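Phosphoserine aminotransferase (Bacillus circulans, PDB 2C0R) catalyses the reversible pyridoxal-phosphate-dependent transfer of an amino group from phosphoserine or phosphohydroxythreonine to 2-oxoglutarate, in serine and pyridoxine biosynthesis. Local coordinates at residues A[69-74]-A[233-238]; A[78-83]-A[225-230]; A[93-98]-A[115-120]; A[189-194]-A[206-211]. The protein carries 1 engineered substitution. All coordinates share one frame; numbering follows the deposited sequence.

How the contacts relate
Along the chain, strand residues 69-74 open contact 1 and helix residues 78-83 open contact 2; both wait for partners more than 140 residues later. Contact 3 then closes within a single beta-alpha-beta unit (93-98 with 115-120), and contact 4 follows it in series as a hairpin (189-194 with 206-211). Residues 225-230 complete contact 2 and 233-238 complete contact 1, so contact 1 encloses contact 2, which encloses contacts 3 and 4 side by side, and none cross. Contacts 1 and 4 share the sheet edge through the L71 N to V207 O pair at 2.7 Å. Contact 2 packs on contact 4 through Q80 and Y192, whereas contact 3 lies at the other edge of the sheet, with its centre about 27 Å from that of contact 1.

Contact 1 of 4, residues A[69-74]-A[233-238]; sequences KVLFIQ and NNSLYN. With PLP (pyridoxal-5'-phosphate), chain D.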
# COMPACT_ATOMS: atom_id res chain seq x y z
N LYS A 69 -8.87 -5.34 17.63
CA LYS A 69 -9.04 -4.28 16.64
C LYS A 69 -8.54 -4.76 15.29
O LYS A 69 -7.46 -5.37 15.23
CB LYS A 69 -8.27 -3.04 17.08
CG LYS A 69 -8.50 -1.83 16.17
CD LYS A 69 -9.89 -1.21 16.29
CE LYS A 69 -9.91 -0.03 15.31
NZ LYS A 69 -11.28 0.49 15.08
N VAL A 70 -9.29 -4.49 14.25
CA VAL A 70 -8.83 -4.75 12.89
C VAL A 70 -8.09 -3.49 12.39
O VAL A 70 -8.69 -2.42 12.34
CB VAL A 70 -9.99 -5.10 11.96
CG1 VAL A 70 -9.53 -5.29 10.53
CG2 VAL A 70 -10.74 -6.32 12.49
N LEU A 71 -6.82 -3.67 12.07
CA LEU A 71 -6.02 -2.63 11.49
C LEU A 71 -5.75 -2.90 10.02
O LEU A 71 -5.63 -4.05 9.63
CB LEU A 71 -4.65 -2.55 12.24
CG LEU A 71 -4.75 -2.49 13.75
CD1 LEU A 71 -3.34 -2.52 14.34
CD2 LEU A 71 -5.53 -1.27 14.25
N PHE A 72 -5.61 -1.84 9.26
CA PHE A 72 -5.19 -1.94 7.87
C PHE A 72 -3.85 -1.21 7.78
O PHE A 72 -3.79 0.02 8.01
CB PHE A 72 -6.20 -1.30 6.95
CG PHE A 72 -7.57 -1.95 7.03
CD1 PHE A 72 -8.69 -1.21 7.38
CD2 PHE A 72 -7.67 -3.32 6.76
CE1 PHE A 72 -9.95 -1.76 7.48
CE2 PHE A 72 -8.92 -3.87 6.90
CZ PHE A 72 -10.03 -3.12 7.28
N ILE A 73 -2.82 -1.96 7.46
CA ILE A 73 -1.44 -1.46 7.43
C ILE A 73 -0.85 -1.69 6.07
O ILE A 73 -1.11 -2.75 5.49
CB ILE A 73 -0.62 -2.12 8.54
CG1 ILE A 73 -1.35 -2.00 9.88
CG2 ILE A 73 0.78 -1.54 8.55
CD1 ILE A 73 -0.63 -2.52 11.13
N GLN A 74 -0.08 -0.74 5.55
CA GLN A 74 0.60 -0.97 4.29
C GLN A 74 1.88 -1.74 4.55
O GLN A 74 2.34 -1.87 5.69
CB GLN A 74 0.86 0.36 3.56
CG GLN A 74 -0.41 1.14 3.24
CD GLN A 74 -0.10 2.43 2.53
OE1 GLN A 74 0.56 2.38 1.52
NE2 GLN A 74 -0.59 3.57 3.06
N ASN A 233 -5.69 5.78 15.89
CA ASN A 233 -6.18 6.56 14.78
C ASN A 233 -7.04 5.75 13.81
O ASN A 233 -7.33 6.20 12.70
CB ASN A 233 -5.03 7.15 13.97
CG ASN A 233 -4.19 8.10 14.85
OD1 ASN A 233 -3.11 7.76 15.33
ND2 ASN A 233 -4.78 9.26 14.98
N ASN A 234 -7.45 4.56 14.23
CA ASN A 234 -8.28 3.72 13.37
C ASN A 234 -7.70 3.52 11.98
O ASN A 234 -8.49 3.53 11.00
CB ASN A 234 -9.70 4.29 13.30
CG ASN A 234 -10.70 3.33 12.67
OD1 ASN A 234 -10.53 2.08 12.71
ND2 ASN A 234 -11.78 3.90 12.09
N SER A 235 -6.41 3.31 11.89
CA SER A 235 -5.71 3.11 10.64
C SER A 235 -5.82 4.30 9.71
O SER A 235 -5.58 4.19 8.51
CB SER A 235 -6.12 1.78 9.95
OG SER A 235 -5.93 0.70 10.84
N LEU A 236 -6.13 5.46 10.25
CA LEU A 236 -6.24 6.67 9.43
C LEU A 236 -5.26 7.75 9.86
O LEU A 236 -5.44 8.93 9.51
CB LEU A 236 -7.66 7.26 9.53
CG LEU A 236 -8.77 6.33 8.99
CD1 LEU A 236 -10.15 6.87 9.37
CD2 LEU A 236 -8.70 6.10 7.50
N TYR A 237 -4.21 7.42 10.58
CA TYR A 237 -3.21 8.41 10.92
C TYR A 237 -2.65 9.07 9.67
O TYR A 237 -2.47 10.28 9.65
CB TYR A 237 -2.07 7.74 11.74
CG TYR A 237 -0.94 8.74 11.96
CD1 TYR A 237 -1.01 9.74 12.93
CD2 TYR A 237 0.21 8.66 11.18
CE1 TYR A 237 0.05 10.63 13.09
CE2 TYR A 237 1.25 9.55 11.32
CZ TYR A 237 1.16 10.54 12.28
OH TYR A 237 2.24 11.40 12.42
N ASN A 238 -2.37 8.24 8.69
CA ASN A 238 -2.04 8.76 7.36
C ASN A 238 -3.01 8.19 6.33
O ASN A 238 -4.00 7.54 6.69
CB ASN A 238 -0.60 8.51 6.95
CG ASN A 238 -0.33 7.10 6.53
OD1 ASN A 238 -0.96 6.15 6.94
ND2 ASN A 238 0.69 6.98 5.64
N1 PLP D . 3.75 15.18 2.81
C2 PLP D . 2.95 16.05 2.14
C2A PLP D . 3.52 17.28 1.47
C3 PLP D . 1.60 15.73 2.04
O3 PLP D . 0.84 16.60 1.34
C4 PLP D . 1.09 14.55 2.54
C4A PLP D . -0.39 14.11 2.46
C5 PLP D . 1.93 13.73 3.25
C6 PLP D . 3.27 14.03 3.34
C5A PLP D . 1.44 12.48 3.98
O4P PLP D . 1.22 11.42 3.04
P PLP D . 0.69 9.99 3.46
O1P PLP D . 0.75 9.16 2.22
O2P PLP D . -0.71 10.21 4.00
O3P PLP D . 1.62 9.50 4.54
O HOH W 1 -8.25 0.31 12.16
O HOH W 2 -3.79 2.54 6.82
O HOH W 3 -1.45 3.57 5.84
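S235 meets the strand at F72 by a direct hydrogen bond: the backbone N of F72 donates to S235 OG at 3.0 Å, nearly straight at 165°. The hydroxyl can reach it because OG stands beside its own backbone N, anti to the carbonyl carbon (chi1 -56°). A second direct bond runs from K69 NZ to N234 OD1, also 3.0 Å, with the two side chains crossing at about a right angle. The ammonium comes from above the carbonyl plane, 57° out of it. Both residues share Q55, whose OE1 takes a bond from K69 and whose NE2 gives one to N234 OD1.

Water ties these two bonds together. One molecule accepts from S235 OG at 2.7 Å and donates to V70 O at 2.8 Å and to N234 OD1 at 2.9 Å, so OG both accepts from the strand and donates to this bridging water. Another joins Q74 NE2 to N238 OD1, while Q74 OE1 accepts from G75 N of the second subunit.

A further hydrogen bond reaches the cofactor: N238 ND2 donates to phosphate oxygen O3P of PLP at 2.9 Å. That PLP is held largely by the second subunit, including its S78, so the loop contributes to a shared active site of the homodimer.

N234, at positive phi, is the C-prime residue of a Schellman motif ending helix 227-232. Helix 45-61 lies against V70 and F72, while L71 packs on helix 227-232 and I73 also on helix 76-88.

Contact 2 of 4, residues A[78-83]-A[225-230]; sequences STQFAM and LRYDTY. With PLP (pyridoxal-5'-phosphate), chain C.
M83 holds CG anti to its backbone N (chi1 -167°) and stays extended beyond it, which carries CE out to Y227; Q80, by contrast, bends at its second torsion and swings its amide to the hydroxyl of the same tyrosine. CE lies over one ring face, shifted toward the rim, 3.7 Å from the Y227 centroid and 26° off the normal, a CH-pi contact. M83 SD sits beside the ring, 4.4 Å from that centroid and oblique to it, a Met-aromatic contact. CE further touches Y230 CE1 at 3.7 Å, while M83 CG packs on L225 CD2 at 3.8 Å.

These residues join helix 76-88 to the start of helix 227-232. The first of them is the phosphate-binding helix of the PLP site: near its N-terminal end, S78 N and S78 OG both donate to PLP O3P, at 2.8 and 2.6 Å.

Q80 NE2 reaches Y227 OH at 2.6 Å from the ring edge, in its plane, but the N-H angle of 117° makes this bond weak. N87, farther along helix 76-88, bonds to the carbonyls of M83 and L225 through ND2 and takes Y227 N on OD1. L225 also packs on L225 of the second subunit.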
# COMPACT_ATOMS: atom_id res chain seq x y z
N SER A 78 5.34 -8.80 4.80
CA SER A 78 6.79 -8.64 5.02
C SER A 78 7.08 -7.50 6.01
O SER A 78 8.03 -7.55 6.81
CB SER A 78 7.58 -8.43 3.75
OG SER A 78 7.40 -9.52 2.86
N THR A 79 6.30 -6.42 5.95
CA THR A 79 6.57 -5.37 6.91
C THR A 79 6.17 -5.81 8.31
O THR A 79 6.83 -5.43 9.27
CB THR A 79 5.75 -4.13 6.49
OG1 THR A 79 6.44 -3.64 5.34
CG2 THR A 79 5.75 -3.08 7.59
N GLN A 80 5.14 -6.68 8.41
CA GLN A 80 4.82 -7.19 9.74
C GLN A 80 5.92 -8.06 10.33
O GLN A 80 6.11 -8.05 11.56
CB GLN A 80 3.49 -7.99 9.77
CG GLN A 80 2.31 -7.10 9.30
CD GLN A 80 2.14 -5.96 10.30
OE1 GLN A 80 2.17 -4.81 9.86
NE2 GLN A 80 2.00 -6.31 11.56
N PHE A 81 6.70 -8.75 9.51
CA PHE A 81 7.83 -9.53 10.03
C PHE A 81 8.74 -8.64 10.89
O PHE A 81 9.30 -9.12 11.85
CB PHE A 81 8.67 -10.07 8.89
CG PHE A 81 7.97 -11.11 8.03
CD1 PHE A 81 8.52 -11.41 6.79
CD2 PHE A 81 6.80 -11.73 8.44
CE1 PHE A 81 7.87 -12.33 5.96
CE2 PHE A 81 6.20 -12.70 7.64
CZ PHE A 81 6.76 -13.00 6.42
N ALA A 82 8.89 -7.38 10.50
CA ALA A 82 9.69 -6.40 11.25
C ALA A 82 8.89 -5.72 12.35
O ALA A 82 9.35 -5.56 13.48
CB ALA A 82 10.29 -5.38 10.30
N MET A 83 7.67 -5.34 11.96
CA MET A 83 6.90 -4.58 12.97
C MET A 83 6.54 -5.36 14.22
O MET A 83 6.51 -4.82 15.32
CB MET A 83 5.67 -4.06 12.24
CG MET A 83 4.91 -2.99 13.01
SD MET A 83 3.62 -2.30 11.91
CE MET A 83 2.76 -1.31 13.18
N LEU A 225 5.56 2.63 12.45
CA LEU A 225 5.84 1.25 12.81
C LEU A 225 5.41 0.93 14.23
O LEU A 225 5.79 -0.10 14.77
CB LEU A 225 7.32 0.93 12.61
CG LEU A 225 7.58 0.60 11.13
CD1 LEU A 225 9.09 0.61 10.95
CD2 LEU A 225 6.95 -0.72 10.71
N ARG A 226 4.58 1.78 14.81
CA ARG A 226 3.98 1.52 16.11
C ARG A 226 2.57 1.02 15.92
O ARG A 226 1.80 1.66 15.17
CB ARG A 226 3.91 2.80 16.95
CG ARG A 226 5.28 3.20 17.49
CD ARG A 226 5.24 4.62 18.06
NE ARG A 226 4.33 4.71 19.20
CZ ARG A 226 4.42 5.62 20.17
NH1 ARG A 226 5.37 6.55 20.22
NH2 ARG A 226 3.50 5.54 21.12
N TYR A 227 2.17 -0.08 16.56
CA TYR A 227 0.76 -0.45 16.43
C TYR A 227 -0.20 0.58 17.00
O TYR A 227 -1.28 0.72 16.43
CB TYR A 227 0.47 -1.83 17.09
CG TYR A 227 1.08 -2.93 16.25
CD1 TYR A 227 2.12 -3.70 16.73
CD2 TYR A 227 0.61 -3.20 14.95
CE1 TYR A 227 2.69 -4.71 16.00
CE2 TYR A 227 1.20 -4.22 14.18
CZ TYR A 227 2.23 -4.95 14.72
OH TYR A 227 2.81 -5.92 13.98
N ASP A 228 0.16 1.27 18.10
CA ASP A 228 -0.83 2.22 18.66
C ASP A 228 -1.11 3.36 17.70
O ASP A 228 -2.20 3.98 17.75
CB ASP A 228 -0.34 2.66 20.04
CG ASP A 228 0.97 3.42 20.10
OD1 ASP A 228 1.60 3.74 19.08
OD2 ASP A 228 1.40 3.68 21.25
N THR A 229 -0.19 3.66 16.79
CA THR A 229 -0.53 4.66 15.74
C THR A 229 -1.77 4.24 14.98
O THR A 229 -2.61 5.06 14.60
CB THR A 229 0.63 4.80 14.75
OG1 THR A 229 1.72 5.29 15.52
CG2 THR A 229 0.27 5.75 13.59
N TYR A 230 -1.87 2.94 14.65
CA TYR A 230 -3.03 2.42 13.90
C TYR A 230 -4.22 2.29 14.82
O TYR A 230 -5.33 2.64 14.40
CB TYR A 230 -2.67 1.11 13.19
CG TYR A 230 -1.54 1.34 12.21
CD1 TYR A 230 -0.21 1.29 12.56
CD2 TYR A 230 -1.84 1.64 10.88
CE1 TYR A 230 0.80 1.50 11.66
CE2 TYR A 230 -0.83 1.87 9.94
CZ TYR A 230 0.48 1.80 10.35
OH TYR A 230 1.50 2.03 9.44
N1 PLP C . 3.71 -14.69 4.55
C2 PLP C . 3.07 -15.61 3.77
C2A PLP C . 2.57 -16.87 4.47
C3 PLP C . 2.89 -15.40 2.44
O3 PLP C . 2.21 -16.28 1.67
C4 PLP C . 3.30 -14.19 1.91
C4A PLP C . 3.09 -13.93 0.41
C5 PLP C . 4.01 -13.30 2.69
C6 PLP C . 4.14 -13.50 4.03
C5A PLP C . 4.62 -12.03 2.08
O4P PLP C . 3.60 -11.08 1.81
P PLP C . 3.91 -9.66 1.17
O1P PLP C . 2.61 -8.91 1.22
O2P PLP C . 4.37 -9.97 -0.24
O3P PLP C . 4.99 -9.06 2.00

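Contact 3 of 4, residues A[93-98]-A[115-120]; sequences QTANYV and GDTHVA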
# COMPACT_ATOMS: atom_id res chain seq x y z
N GLN A 93 14.16 -10.51 26.48
CA GLN A 93 13.16 -11.50 26.06
C GLN A 93 13.65 -12.20 24.79
O GLN A 93 14.63 -11.74 24.20
CB GLN A 93 11.81 -10.85 25.77
CG GLN A 93 11.15 -10.17 26.96
CD GLN A 93 9.86 -9.50 26.49
OE1 GLN A 93 9.85 -8.74 25.51
NE2 GLN A 93 8.75 -9.81 27.14
N THR A 94 12.97 -13.26 24.36
CA THR A 94 13.25 -13.91 23.09
C THR A 94 12.02 -13.90 22.19
O THR A 94 10.91 -14.16 22.69
CB THR A 94 13.71 -15.37 23.24
OG1 THR A 94 12.81 -16.05 24.12
CG2 THR A 94 15.10 -15.48 23.89
N ALA A 95 12.20 -13.66 20.90
CA ALA A 95 11.11 -13.79 19.93
C ALA A 95 11.15 -15.25 19.49
O ALA A 95 12.14 -15.66 18.86
CB ALA A 95 11.30 -12.84 18.78
N ASN A 96 10.11 -15.97 19.90
CA ASN A 96 10.02 -17.39 19.62
C ASN A 96 9.27 -17.67 18.33
O ASN A 96 8.16 -17.13 18.12
CB ASN A 96 9.32 -18.13 20.76
CG ASN A 96 10.26 -18.16 21.99
OD1 ASN A 96 10.93 -17.17 22.27
ND2 ASN A 96 10.31 -19.28 22.66
N TYR A 97 9.86 -18.54 17.50
CA TYR A 97 9.34 -18.88 16.16
C TYR A 97 9.13 -20.38 15.99
O TYR A 97 9.95 -21.16 16.46
CB TYR A 97 10.30 -18.33 15.06
CG TYR A 97 10.03 -16.82 14.95
CD1 TYR A 97 10.59 -15.95 15.86
CD2 TYR A 97 9.22 -16.33 13.94
CE1 TYR A 97 10.39 -14.59 15.79
CE2 TYR A 97 8.99 -14.95 13.88
CZ TYR A 97 9.58 -14.11 14.79
OH TYR A 97 9.34 -12.75 14.77
N VAL A 98 8.01 -20.75 15.35
CA VAL A 98 7.85 -22.13 14.86
C VAL A 98 8.31 -22.16 13.41
O VAL A 98 7.72 -21.40 12.62
CB VAL A 98 6.39 -22.54 14.99
CG1 VAL A 98 6.20 -24.00 14.48
CG2 VAL A 98 5.85 -22.35 16.40
N GLY A 115 16.32 -8.41 17.85
CA GLY A 115 16.78 -8.94 19.12
C GLY A 115 17.03 -10.43 19.07
O GLY A 115 17.15 -11.08 18.03
N ASP A 116 17.07 -10.95 20.28
CA ASP A 116 17.26 -12.35 20.56
C ASP A 116 16.07 -13.18 20.10
O ASP A 116 14.92 -12.74 20.27
CB ASP A 116 17.47 -12.49 22.07
CG ASP A 116 18.85 -11.95 22.43
OD1 ASP A 116 19.71 -11.85 21.52
OD2 ASP A 116 18.97 -11.65 23.63
N THR A 117 16.34 -14.34 19.54
CA THR A 117 15.25 -15.17 19.06
C THR A 117 15.42 -16.59 19.56
O THR A 117 16.50 -16.96 20.02
CB THR A 117 15.17 -15.20 17.52
OG1 THR A 117 16.44 -15.71 17.06
CG2 THR A 117 14.94 -13.81 16.91
N HIS A 118 14.40 -17.39 19.44
CA HIS A 118 14.41 -18.79 19.87
C HIS A 118 13.55 -19.63 18.93
O HIS A 118 12.40 -19.26 18.69
CB HIS A 118 13.86 -18.97 21.29
CG HIS A 118 13.80 -20.41 21.68
ND1 HIS A 118 14.96 -21.12 21.90
CD2 HIS A 118 12.77 -21.26 21.90
CE1 HIS A 118 14.63 -22.37 22.24
NE2 HIS A 118 13.31 -22.48 22.25
N VAL A 119 14.10 -20.74 18.45
CA VAL A 119 13.31 -21.63 17.60
C VAL A 119 12.54 -22.59 18.52
O VAL A 119 13.15 -23.46 19.20
CB VAL A 119 14.22 -22.37 16.61
CG1 VAL A 119 13.47 -23.51 15.91
CG2 VAL A 119 14.80 -21.39 15.59
N ALA A 120 11.24 -22.48 18.61
CA ALA A 120 10.34 -23.16 19.53
C ALA A 120 9.99 -24.55 19.00
O ALA A 120 9.62 -25.47 19.74
CB ALA A 120 9.08 -22.36 19.84
O HOH W 4 15.99 -9.43 22.74
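T94 and H118 lie side by side on one face of the sheet, pointing the same way with T94 CB 4.1 Å from H118 CB. N96 follows on that face and crosses H118 at a slant: its terminal amide comes to the edge of the imidazole, the two planes 48° apart. With CG anti to the backbone N (chi1 177°), H118 brings its CD2 edge to the N96 amide. The hydroxyl of T94 bonds to N142 in the adjoining loop.

On the opposite face A95, Y97, T117 and V119 alternate with these. Y97 lies against helix 102-114 through A107, L108 and A111, and its hydroxyl bonds to that of Y145. T117 also meets L108, so the helix covers the face of a beta-alpha-beta unit whose parallel strands are twisted 29° apart.

The strands are joined by four backbone bonds of 2.8 to 2.9 Å: A95 N to D116 O, H118 N to A95 O, Y97 N to H118 O and A120 N to Y97 O. A water links Q93 O to D116 N at the start. The hydrogen bonds assigned between the segments are all between peptide groups, which suggests that the backbone does much of the joining at this edge strand, 117-122.

Contact 4 of 4, residues A[189-194]-A[206-211]; sequences GLVYAG and VVIVRE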
# COMPACT_ATOMS: atom_id res chain seq x y z
N GLY A 189 -2.79 -13.38 20.05
CA GLY A 189 -2.74 -11.95 20.40
C GLY A 189 -2.75 -11.12 19.12
O GLY A 189 -3.14 -9.95 19.10
N LEU A 190 -2.28 -11.68 18.02
CA LEU A 190 -2.18 -10.92 16.76
C LEU A 190 -2.21 -11.90 15.59
O LEU A 190 -1.49 -12.89 15.58
CB LEU A 190 -0.90 -10.09 16.67
CG LEU A 190 -0.77 -9.10 15.51
CD1 LEU A 190 0.07 -7.93 16.01
CD2 LEU A 190 -0.12 -9.72 14.28
N VAL A 191 -3.06 -11.65 14.61
CA VAL A 191 -3.01 -12.38 13.35
C VAL A 191 -2.86 -11.38 12.23
O VAL A 191 -3.38 -10.25 12.27
CB VAL A 191 -4.24 -13.26 13.07
CG1 VAL A 191 -4.44 -14.28 14.21
CG2 VAL A 191 -5.51 -12.49 12.92
N TYR A 192 -2.12 -11.76 11.19
CA TYR A 192 -1.94 -10.81 10.09
C TYR A 192 -1.93 -11.55 8.75
O TYR A 192 -1.67 -12.76 8.66
CB TYR A 192 -0.66 -10.03 10.23
CG TYR A 192 0.64 -10.77 10.21
CD1 TYR A 192 1.47 -10.73 9.10
CD2 TYR A 192 1.06 -11.48 11.33
CE1 TYR A 192 2.69 -11.40 9.03
CE2 TYR A 192 2.28 -12.11 11.27
CZ TYR A 192 3.09 -12.10 10.16
OH TYR A 192 4.31 -12.69 10.12
N ALA A 193 -2.21 -10.78 7.70
CA ALA A 193 -2.28 -11.35 6.37
C ALA A 193 -2.11 -10.25 5.33
O ALA A 193 -2.90 -9.29 5.35
CB ALA A 193 -3.61 -12.01 6.09
N GLY A 194 -1.20 -10.39 4.40
CA GLY A 194 -1.30 -9.59 3.19
C GLY A 194 -2.62 -9.95 2.54
O GLY A 194 -2.97 -11.12 2.44
N VAL A 206 -3.98 -6.90 6.53
CA VAL A 206 -4.93 -6.94 7.63
C VAL A 206 -4.22 -7.43 8.86
O VAL A 206 -3.57 -8.47 8.79
CB VAL A 206 -6.07 -7.91 7.28
CG1 VAL A 206 -6.97 -8.08 8.50
CG2 VAL A 206 -6.81 -7.38 6.08
N VAL A 207 -4.29 -6.65 9.92
CA VAL A 207 -3.67 -7.01 11.19
C VAL A 207 -4.74 -6.97 12.27
O VAL A 207 -5.36 -5.92 12.46
CB VAL A 207 -2.51 -6.07 11.55
CG1 VAL A 207 -1.92 -6.42 12.92
CG2 VAL A 207 -1.46 -6.12 10.48
N ILE A 208 -5.03 -8.09 12.89
CA ILE A 208 -6.08 -8.14 13.90
C ILE A 208 -5.38 -8.38 15.23
O ILE A 208 -4.71 -9.40 15.35
CB ILE A 208 -7.07 -9.27 13.62
CG1 ILE A 208 -7.57 -9.26 12.15
CG2 ILE A 208 -8.22 -9.22 14.60
CD1 ILE A 208 -8.58 -10.36 11.87
N VAL A 209 -5.51 -7.44 16.15
CA VAL A 209 -4.68 -7.44 17.33
C VAL A 209 -5.54 -7.28 18.57
O VAL A 209 -6.51 -6.55 18.63
CB VAL A 209 -3.62 -6.33 17.20
CG1 VAL A 209 -4.26 -4.93 17.20
CG2 VAL A 209 -2.58 -6.53 18.27
N ARG A 210 -5.14 -8.04 19.58
CA ARG A 210 -5.76 -7.94 20.90
C ARG A 210 -5.40 -6.55 21.46
O ARG A 210 -4.22 -6.22 21.55
CB ARG A 210 -5.28 -9.08 21.78
CG ARG A 210 -6.29 -9.45 22.86
CD ARG A 210 -5.97 -10.71 23.61
NE ARG A 210 -4.63 -10.62 24.20
CZ ARG A 210 -3.82 -11.67 24.22
NH1 ARG A 210 -4.22 -12.83 23.69
NH2 ARG A 210 -2.62 -11.57 24.75
N GLU A 211 -6.42 -5.77 21.77
CA GLU A 211 -6.17 -4.37 22.09
C GLU A 211 -5.22 -4.28 23.28
O GLU A 211 -4.36 -3.40 23.32
CB GLU A 211 -7.50 -3.66 22.37
CG GLU A 211 -8.29 -3.43 21.10
CD GLU A 211 -9.76 -3.10 21.32
OE1 GLU A 211 -10.38 -3.43 22.36
OE2 GLU A 211 -10.36 -2.46 20.43
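V191 and I208 form the tight centre, a hydrogen-bonded antiparallel pair whose side chains lie side by side, pointing the same way, with V191 CG2 3.6 Å from I208 CB. Their backbones exchange two bonds, V191 N to I208 O at 2.9 Å and I208 N to V191 O at 2.8 Å, the latter at 171°. On the other face L190, with CG anti to its backbone N (chi1 -172°), sets CG 3.9 Å from V207 CG1 and CD1 3.8 Å from V209 CG2, crossing both valines obliquely. A193 and V206 repeat the double backbone bond farther along.

Packing is sparser at Y192, where, of the side chain, only CB comes close, 3.6 Å from V206 O and 4.0 Å from V207 CG2. The ring leads away from strand 205-210 to Q80, F81 and I84 of helix 76-88, and its hydroxyl bonds to H147.

The partly exposed side is at R210. Its N donates to G189 O, and the guanidinium, held by a salt bridge from NE to D212, turns one face to the glycine, with NH1 3.7 Å from G189 CA.

The two strands run antiparallel (177° between axes) as a beta hairpin. Strand 205-210 is the single antiparallel member of the seven-stranded sheet characteristic of fold-type I PLP enzymes, and the hairpin's loop carries Q196 and K197 of the cofactor pocket.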